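Local coordinates for protein NAD-dependent formate dehydrogenase gamma subunit (Cupriavidus necator, PDB 6VW7) that carries a [2Fe-2S] cluster in a thioredoxin-like domain and probably helps relay electrons between formate oxidation and NAD within a multisubunit formate dehydrogenase, at residues T15-I20 with Y44-A49; A19-R24 with V50-R55; G29-I34 with A62-V67. All blocks are in the same frame, centred on the assembly; numbering follows the deposited sequence. Where two conformers were deposited one is given.

Interaction 1: residues T15-I20 with Y44-A49; sequences TRIAAI and YIPDAA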
loop_
_atom_site.group_PDB
_atom_site.type_symbol
_atom_site.label_atom_id
_atom_site.label_comp_id
_atom_site.label_asym_id
_atom_site.label_seq_id
_atom_site.Cartn_x
_atom_site.Cartn_y
_atom_site.Cartn_z
ATOM N N THR A 15 -4.615 25.868 24.383
ATOM C CA THR A 15 -3.730 25.381 25.442
ATOM C C THR A 15 -3.267 23.956 25.165
ATOM O O THR A 15 -2.087 23.634 25.335
ATOM C CB THR A 15 -4.418 25.457 26.818
ATOM O OG1 THR A 15 -4.961 26.764 27.034
ATOM C CG2 THR A 15 -3.424 25.176 27.925
ATOM N N ARG A 16 -4.180 23.083 24.740
ATOM C CA ARG A 16 -3.775 21.722 24.413
ATOM C C ARG A 16 -2.808 21.698 23.233
ATOM O O ARG A 16 -1.888 20.872 23.207
ATOM C CB ARG A 16 -5.009 20.852 24.135
ATOM C CG ARG A 16 -5.797 20.497 25.420
ATOM C CD ARG A 16 -6.160 19.000 25.494
ATOM N NE ARG A 16 -5.384 18.203 24.535
ATOM C CZ ARG A 16 -5.492 16.883 24.396
ATOM N NH1 ARG A 16 -6.339 16.197 25.159
ATOM N NH2 ARG A 16 -4.740 16.251 23.506
ATOM N N ILE A 17 -2.982 22.605 22.263
ATOM C CA ILE A 17 -2.053 22.664 21.129
ATOM C C ILE A 17 -0.637 22.974 21.607
ATOM O O ILE A 17 0.336 22.365 21.142
ATOM C CB ILE A 17 -2.531 23.693 20.089
ATOM C CG1 ILE A 17 -3.766 23.176 19.350
ATOM C CG2 ILE A 17 -1.414 24.005 19.073
ATOM C CD1 ILE A 17 -4.451 24.243 18.472
ATOM N N ALA A 18 -0.501 23.909 22.558
ATOM C CA ALA A 18 0.822 24.233 23.083
ATOM C C ALA A 18 1.457 23.024 23.765
ATOM O O ALA A 18 2.668 22.801 23.655
ATOM C CB ALA A 18 0.719 25.410 24.059
ATOM N N ALA A 19 0.656 22.238 24.485
ATOM C CA ALA A 19 1.182 21.041 25.138
ATOM C C ALA A 19 1.561 19.977 24.120
ATOM O O ALA A 19 2.572 19.282 24.285
ATOM C CB ALA A 19 0.153 20.476 26.117
ATOM N N ILE A 20 0.716 19.783 23.110
ATOM C CA ILE A 20 1.025 18.831 22.048
ATOM C C ILE A 20 2.384 19.150 21.430
ATOM O O ILE A 20 3.225 18.260 21.213
ATOM C CB ILE A 20 -0.086 18.844 20.982
ATOM C CG1 ILE A 20 -1.355 18.130 21.477
ATOM C CG2 ILE A 20 0.428 18.272 19.657
ATOM C CD1 ILE A 20 -2.570 18.409 20.587
ATOM N N TYR A 44 -8.403 20.113 12.834
ATOM C CA TYR A 44 -7.731 20.909 11.812
ATOM C C TYR A 44 -6.524 21.562 12.464
ATOM O O TYR A 44 -6.337 21.477 13.677
ATOM C CB TYR A 44 -8.669 21.970 11.210
ATOM C CG TYR A 44 -9.173 22.999 12.212
ATOM C CD1 TYR A 44 -10.100 22.653 13.195
ATOM C CD2 TYR A 44 -8.720 24.313 12.180
ATOM C CE1 TYR A 44 -10.559 23.595 14.128
ATOM C CE2 TYR A 44 -9.180 25.262 13.099
ATOM C CZ TYR A 44 -10.100 24.894 14.070
ATOM O OH TYR A 44 -10.551 25.821 14.987
ATOM N N ILE A 45 -5.713 22.235 11.655
ATOM C CA ILE A 45 -4.593 22.982 12.213
ATOM C C ILE A 45 -4.948 24.463 12.129
ATOM O O ILE A 45 -4.918 25.039 11.031
ATOM C CB ILE A 45 -3.279 22.679 11.482
ATOM C CG1 ILE A 45 -2.918 21.199 11.647
ATOM C CG2 ILE A 45 -2.156 23.580 11.994
ATOM C CD1 ILE A 45 -2.873 20.496 10.360
ATOM N N PRO A 46 -5.272 25.118 13.245
ATOM C CA PRO A 46 -5.650 26.534 13.180
ATOM C C PRO A 46 -4.444 27.389 12.852
ATOM O O PRO A 46 -3.316 27.083 13.247
ATOM C CB PRO A 46 -6.171 26.841 14.589
ATOM C CG PRO A 46 -6.125 25.532 15.356
ATOM C CD PRO A 46 -5.216 24.615 14.633
ATOM N N ASP A 47 -4.700 28.489 12.133
ATOM C CA ASP A 47 -3.629 29.427 11.807
ATOM C C ASP A 47 -2.899 29.882 13.063
ATOM O O ASP A 47 -1.682 30.105 13.040
ATOM C CB ASP A 47 -4.198 30.637 11.063
ATOM C CG ASP A 47 -4.407 30.378 9.569
ATOM O OD1 ASP A 47 -3.919 29.353 9.033
ATOM O OD2 ASP A 47 -5.091 31.213 8.937
ATOM N N ALA A 48 -3.629 30.030 14.172
ATOM C CA ALA A 48 -3.017 30.511 15.403
ATOM C C ALA A 48 -2.036 29.512 16.005
ATOM O O ALA A 48 -1.264 29.891 16.891
ATOM C CB ALA A 48 -4.094 30.862 16.436
ATOM N N ALA A 49 -2.031 28.259 15.556
ATOM C CA ALA A 49 -1.039 27.321 16.062
ATOM C C ALA A 49 0.323 27.500 15.406
ATOM O O ALA A 49 1.334 27.068 15.975
ATOM C CB ALA A 49 -1.506 25.884 15.852
#
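Of residues 15-20, I17 alone meets the 44-49 segment, and its side chain divides between P46 and A49. From CB, which points toward the segment, the chain forks. The short branch ends at once in CG2, which rests against the methyl of A49: I17 CG2 lies 3.7 Å from A49 CB, and the CA atoms of the two residues are 7.0 Å apart. With chi1 at -72°, CG2 stands opposite the backbone N and CG1 opposite the carbonyl carbon, which splits the branches between the two partners. The long branch runs through CG1, nearly extended at chi2 170°, to CD1. There I17 CD1 abuts the pyrrolidine ring, 3.8 Å from P46 CG. P46 CD is almost as near, so the methyl rests on the CG-CD side of the ring. The contact joins the first helix of the N-terminal helical bundle, as found in the complex I 24 kDa family, to the connection between helices 31-42 and 50-57. All of it is apolar, and both I17 and A49 are buried. The chain turns tightly after the proline, A49 N bonding to P46 O at 2.9 Å, which brings the A49 methyl round to the same isoleucine. Helix 14-24 also packs on helix 31-42, R16 and I20 both touching T41. Backbone bonding with R75 anchors I45, whose side chain packs on F74 and Q39.

Interaction 2: residues A19-R24 with V50-R55; sequences AIVAAR and VPVIAR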
loop_
_atom_site.group_PDB
_atom_site.type_symbol
_atom_site.label_atom_id
_atom_site.label_comp_id
_atom_site.label_asym_id
_atom_site.label_seq_id
_atom_site.Cartn_x
_atom_site.Cartn_y
_atom_site.Cartn_z
ATOM N N ALA A 19 0.656 22.238 24.485
ATOM C CA ALA A 19 1.182 21.041 25.138
ATOM C C ALA A 19 1.561 19.977 24.120
ATOM O O ALA A 19 2.572 19.282 24.285
ATOM C CB ALA A 19 0.153 20.476 26.117
ATOM N N ILE A 20 0.716 19.783 23.110
ATOM C CA ILE A 20 1.025 18.831 22.048
ATOM C C ILE A 20 2.384 19.150 21.430
ATOM O O ILE A 20 3.225 18.260 21.213
ATOM C CB ILE A 20 -0.086 18.844 20.982
ATOM C CG1 ILE A 20 -1.355 18.130 21.477
ATOM C CG2 ILE A 20 0.428 18.272 19.657
ATOM C CD1 ILE A 20 -2.570 18.409 20.587
ATOM N N VAL A 21 2.615 20.432 21.147
ATOM C CA VAL A 21 3.880 20.868 20.556
ATOM C C VAL A 21 5.024 20.634 21.534
ATOM O O VAL A 21 6.085 20.118 21.163
ATOM C CB VAL A 21 3.772 22.351 20.152
ATOM C CG1 VAL A 21 5.117 22.918 19.770
ATOM C CG2 VAL A 21 2.732 22.548 19.044
ATOM N N ALA A 22 4.811 20.997 22.811
ATOM C CA ALA A 22 5.874 20.909 23.809
ATOM C C ALA A 22 6.298 19.467 24.070
ATOM O O ALA A 22 7.473 19.213 24.366
ATOM C CB ALA A 22 5.430 21.568 25.120
ATOM N N ALA A 23 5.358 18.523 24.014
ATOM C CA ALA A 23 5.703 17.120 24.217
ATOM C C ALA A 23 6.528 16.568 23.054
ATOM O O ALA A 23 7.253 15.577 23.225
ATOM C CB ALA A 23 4.433 16.280 24.376
ATOM N N ARG A 24 6.419 17.165 21.877
ATOM C CA ARG A 24 7.048 16.615 20.678
ATOM C C ARG A 24 8.250 17.417 20.207
ATOM O O ARG A 24 8.884 17.040 19.211
ATOM C CB ARG A 24 6.016 16.514 19.551
ATOM C CG ARG A 24 4.979 15.443 19.820
ATOM C CD ARG A 24 3.795 15.454 18.865
ATOM N NE ARG A 24 2.905 14.338 19.186
ATOM C CZ ARG A 24 2.105 14.314 20.247
ATOM N NH1 ARG A 24 2.067 15.349 21.069
ATOM N NH2 ARG A 24 1.341 13.260 20.483
ATOM N N VAL A 50 0.374 28.088 14.208
ATOM C CA VAL A 50 1.638 28.150 13.470
ATOM C C VAL A 50 2.730 28.874 14.254
ATOM O O VAL A 50 3.841 28.331 14.361
ATOM C CB VAL A 50 1.405 28.737 12.071
ATOM C CG1 VAL A 50 2.743 28.945 11.341
ATOM C CG2 VAL A 50 0.485 27.800 11.273
ATOM N N PRO A 51 2.488 30.053 14.850
ATOM C CA PRO A 51 3.567 30.680 15.634
ATOM C C PRO A 51 4.051 29.812 16.779
ATOM O O PRO A 51 5.243 29.830 17.105
ATOM C CB PRO A 51 2.929 31.990 16.127
ATOM C CG PRO A 51 1.841 32.267 15.141
ATOM C CD PRO A 51 1.295 30.920 14.796
ATOM N N VAL A 52 3.151 29.054 17.407
ATOM C CA VAL A 52 3.555 28.192 18.512
ATOM C C VAL A 52 4.466 27.080 18.005
ATOM O O VAL A 52 5.520 26.795 18.589
ATOM C CB VAL A 52 2.310 27.623 19.216
ATOM C CG1 VAL A 52 2.707 26.646 20.324
ATOM C CG2 VAL A 52 1.449 28.757 19.735
ATOM N N ILE A 53 4.070 26.439 16.909
ATOM C CA ILE A 53 4.900 25.394 16.320
ATOM C C ILE A 53 6.247 25.971 15.897
ATOM O O ILE A 53 7.304 25.442 16.256
ATOM C CB ILE A 53 4.169 24.752 15.129
ATOM C CG1 ILE A 53 2.871 24.087 15.593
ATOM C CG2 ILE A 53 5.097 23.798 14.357
ATOM C CD1 ILE A 53 1.850 23.911 14.478
ATOM N N ALA A 54 6.219 27.101 15.182
ATOM C CA ALA A 54 7.442 27.692 14.646
ATOM C C ALA A 54 8.455 27.963 15.748
ATOM O O ALA A 54 9.626 27.581 15.636
ATOM C CB ALA A 54 7.116 28.979 13.886
ATOM N N ARG A 55 8.013 28.621 16.834
ATOM C CA ARG A 55 8.915 28.937 17.935
ATOM C C ARG A 55 9.514 27.677 18.552
ATOM O O ARG A 55 10.710 27.637 18.858
ATOM C CB ARG A 55 8.177 29.758 18.998
ATOM C CG ARG A 55 8.932 29.917 20.296
ATOM C CD ARG A 55 8.383 31.086 21.112
ATOM N NE ARG A 55 8.859 31.053 22.495
ATOM C CZ ARG A 55 8.900 32.109 23.299
ATOM N NH1 ARG A 55 8.504 33.297 22.856
ATOM N NH2 ARG A 55 9.345 31.982 24.544
#
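V21 packs its CG2 methyl against the CG1 methylene of I53, V21 CG2 to I53 CG1 being 3.8 Å. The two side chains cross at about a right angle, and both are buried. This is the tight part of the contact, and it falls where the segments 19-24 and 50-55 come nearest, with the CA atoms of V21 and I53 only 6.3 Å apart. A chi1 of 170° puts V21 CG1 opposite its backbone N and turns CG2 to the N side, where it reaches the isoleucine. Toward V52 the fit slackens: V21 CG2 is 4.3 Å from V52 CG1, and V21 CG1 skims V52 O at 4.1 Å. V52 is partly exposed and forms the looser border of the contact. Within the 19-24 segment R24 folds back along its own helix. R24 NH1 donates to I20 O at 3.1 Å with an N-H...O angle of 153°, the oxygen lying at the edge of the guanidinium and in its plane, while the R24 side chain packs on I34. In the bundle, helix 31-42 lies beside both helices, I20 resting on E37 and I53 on L31. Helix 61-70 covers another part of helix 50-57, where V64 touches both V50 and I53.

Interaction 3: residues G29-I34 with A62-V67; sequences GALLPI and AEVHGV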
loop_
_atom_site.group_PDB
_atom_site.type_symbol
_atom_site.label_atom_id
_atom_site.label_comp_id
_atom_site.label_asym_id
_atom_site.label_seq_id
_atom_site.Cartn_x
_atom_site.Cartn_y
_atom_site.Cartn_z
ATOM N N GLY A 29 12.598 15.562 13.316
ATOM C CA GLY A 29 11.578 15.821 12.314
ATOM C C GLY A 29 10.176 15.865 12.897
ATOM O O GLY A 29 9.244 15.265 12.360
ATOM N N ALA A 30 10.005 16.640 13.971
ATOM C CA ALA A 30 8.770 16.636 14.745
ATOM C C ALA A 30 7.582 17.283 14.038
ATOM O O ALA A 30 6.458 17.080 14.494
ATOM C CB ALA A 30 9.011 17.373 16.078
ATOM N N LEU A 31 7.783 18.050 12.959
ATOM C CA LEU A 31 6.696 18.890 12.451
ATOM C C LEU A 31 5.482 18.063 12.025
ATOM O O LEU A 31 4.353 18.376 12.421
ATOM C CB LEU A 31 7.176 19.780 11.305
ATOM C CG LEU A 31 6.117 20.744 10.761
ATOM C CD1 LEU A 31 5.388 21.445 11.903
ATOM C CD2 LEU A 31 6.751 21.781 9.829
ATOM N N LEU A 32 5.677 17.030 11.180
ATOM C CA LEU A 32 4.531 16.225 10.749
ATOM C C LEU A 32 3.850 15.482 11.898
ATOM O O LEU A 32 2.608 15.432 11.902
ATOM C CB LEU A 32 4.930 15.242 9.634
ATOM C CG LEU A 32 4.619 15.751 8.224
ATOM C CD1 LEU A 32 5.570 16.869 7.876
ATOM C CD2 LEU A 32 4.679 14.643 7.134
ATOM N N PRO A 33 4.562 14.811 12.828
ATOM C CA PRO A 33 3.855 14.249 14.000
ATOM C C PRO A 33 3.083 15.297 14.778
ATOM O O PRO A 33 1.998 15.008 15.305
ATOM C CB PRO A 33 4.986 13.633 14.834
ATOM C CG PRO A 33 6.015 13.211 13.753
ATOM C CD PRO A 33 5.967 14.348 12.760
ATOM N N ILE A 34 3.618 16.515 14.880
ATOM C CA ILE A 34 2.900 17.577 15.585
ATOM C C ILE A 34 1.628 17.939 14.828
ATOM O O ILE A 34 0.542 18.028 15.411
ATOM C CB ILE A 34 3.809 18.806 15.777
ATOM C CG1 ILE A 34 4.851 18.534 16.857
ATOM C CG2 ILE A 34 2.985 20.054 16.100
ATOM C CD1 ILE A 34 5.887 19.647 17.021
ATOM N N ALA A 62 6.589 30.961 7.956
ATOM C CA ALA A 62 6.331 30.640 6.550
ATOM C C ALA A 62 6.684 29.191 6.243
ATOM O O ALA A 62 5.967 28.505 5.503
ATOM C CB ALA A 62 7.123 31.583 5.639
ATOM N N GLU A 63 7.773 28.700 6.830
ATOM C CA GLU A 63 8.153 27.305 6.652
ATOM C C GLU A 63 7.039 26.371 7.121
ATOM O O GLU A 63 6.631 25.451 6.399
ATOM C CB GLU A 63 9.458 27.047 7.406
ATOM C CG GLU A 63 9.779 25.596 7.665
ATOM C CD GLU A 63 10.252 24.882 6.418
ATOM O OE1 GLU A 63 10.599 25.572 5.445
ATOM O OE2 GLU A 63 10.276 23.630 6.409
ATOM N N VAL A 64 6.525 26.603 8.336
ATOM C CA VAL A 64 5.466 25.758 8.877
ATOM C C VAL A 64 4.221 25.838 7.997
ATOM O O VAL A 64 3.627 24.814 7.640
ATOM C CB VAL A 64 5.157 26.161 10.335
ATOM C CG1 VAL A 64 3.998 25.340 10.883
ATOM C CG2 VAL A 64 6.395 25.981 11.208
ATOM N N HIS A 65 3.805 27.060 7.637
ATOM C CA HIS A 65 2.634 27.200 6.780
ATOM C C HIS A 65 2.843 26.504 5.434
ATOM O O HIS A 65 1.904 25.912 4.883
ATOM C CB HIS A 65 2.295 28.680 6.593
ATOM C CG HIS A 65 1.116 28.916 5.704
ATOM N ND1 HIS A 65 1.241 29.339 4.398
ATOM C CD2 HIS A 65 -0.212 28.774 5.929
ATOM C CE1 HIS A 65 0.042 29.455 3.858
ATOM N NE2 HIS A 65 -0.858 29.118 4.765
ATOM N N GLY A 66 4.066 26.531 4.905
ATOM C CA GLY A 66 4.319 25.870 3.632
ATOM C C GLY A 66 4.175 24.360 3.722
ATOM O O GLY A 66 3.717 23.710 2.776
ATOM N N VAL A 67 4.557 23.779 4.861
ATOM C CA VAL A 67 4.352 22.347 5.062
ATOM C C VAL A 67 2.862 22.028 5.138
ATOM O O VAL A 67 2.375 21.107 4.471
ATOM C CB VAL A 67 5.110 21.881 6.320
ATOM C CG1 VAL A 67 4.681 20.456 6.753
ATOM C CG2 VAL A 67 6.629 21.971 6.074
#
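L31 and V67 reach toward each other tip to tip, joining helix 31-42 to helix 61-70 in the four-helix N-terminal bundle that precedes the thioredoxin-like cluster domain, as in relatives of the complex I 24 kDa subunit. The closest approach is L31 CD2 to V67 CG2, 3.8 Å. That same leucine methyl also lies against V67 CB and CG1, so it sits over the branch point of the valine instead of touching a single methyl. The second branch of the leucine goes a different way, L31 CD1 standing 4.3 Å from V64 CG1, one helical turn earlier on the same face. L31 thus covers the step from V64 to V67. L32 adds a smaller contact: its CB bond does not aim at helix 61-70, but the end of the side chain swings nearer, and L32 CD1 comes to 3.9 Å from V67 CG1 as the two side chains cross obliquely. With chi1 at -177°, L31 CG lies opposite its backbone N, carrying both methyls out to the facing helix. All four residues are buried. Beyond this shell, L31 also packs on L57 of helix 50-57 and on L59, and L32 on Y71. The beta subunit of the dehydrogenase approaches from outside the bundle: its G284 touches L31 and V67, its S281 touches L32, and its R285 packs on E63, so this helix pair also lies at the subunit interface. Regular backbone bonding holds the facing turns in shape, V67 N to E63 O at 3.1 Å and I34 N to A30 O at 2.9 Å. One turn before V67, the E63 backbone N is hydrogen-bonded to the side-chain oxygen OG of S60.

In the fold
All three contacts lie in the helical N-terminal part of the chain, away from the [2Fe-2S] site. Centres of interactions 1 and 2 are about 7 Å apart, those of 2 and 3 about 10 Å, and those of 1 and 3 about 12 Å. Interactions 1 and 2 share helix 14-24 and overlap at A19 and I20. Along the chain, the first segments of all three precede all the second ones, and interaction 3 alternates with each of the others, so interaction 3 is interleaved in sequence with the other two. Interactions 2 and 3 also touch through apolar side chains of helices 31-42, 50-57 and 61-70. Interaction 3 carries the helix packing to the beta subunit.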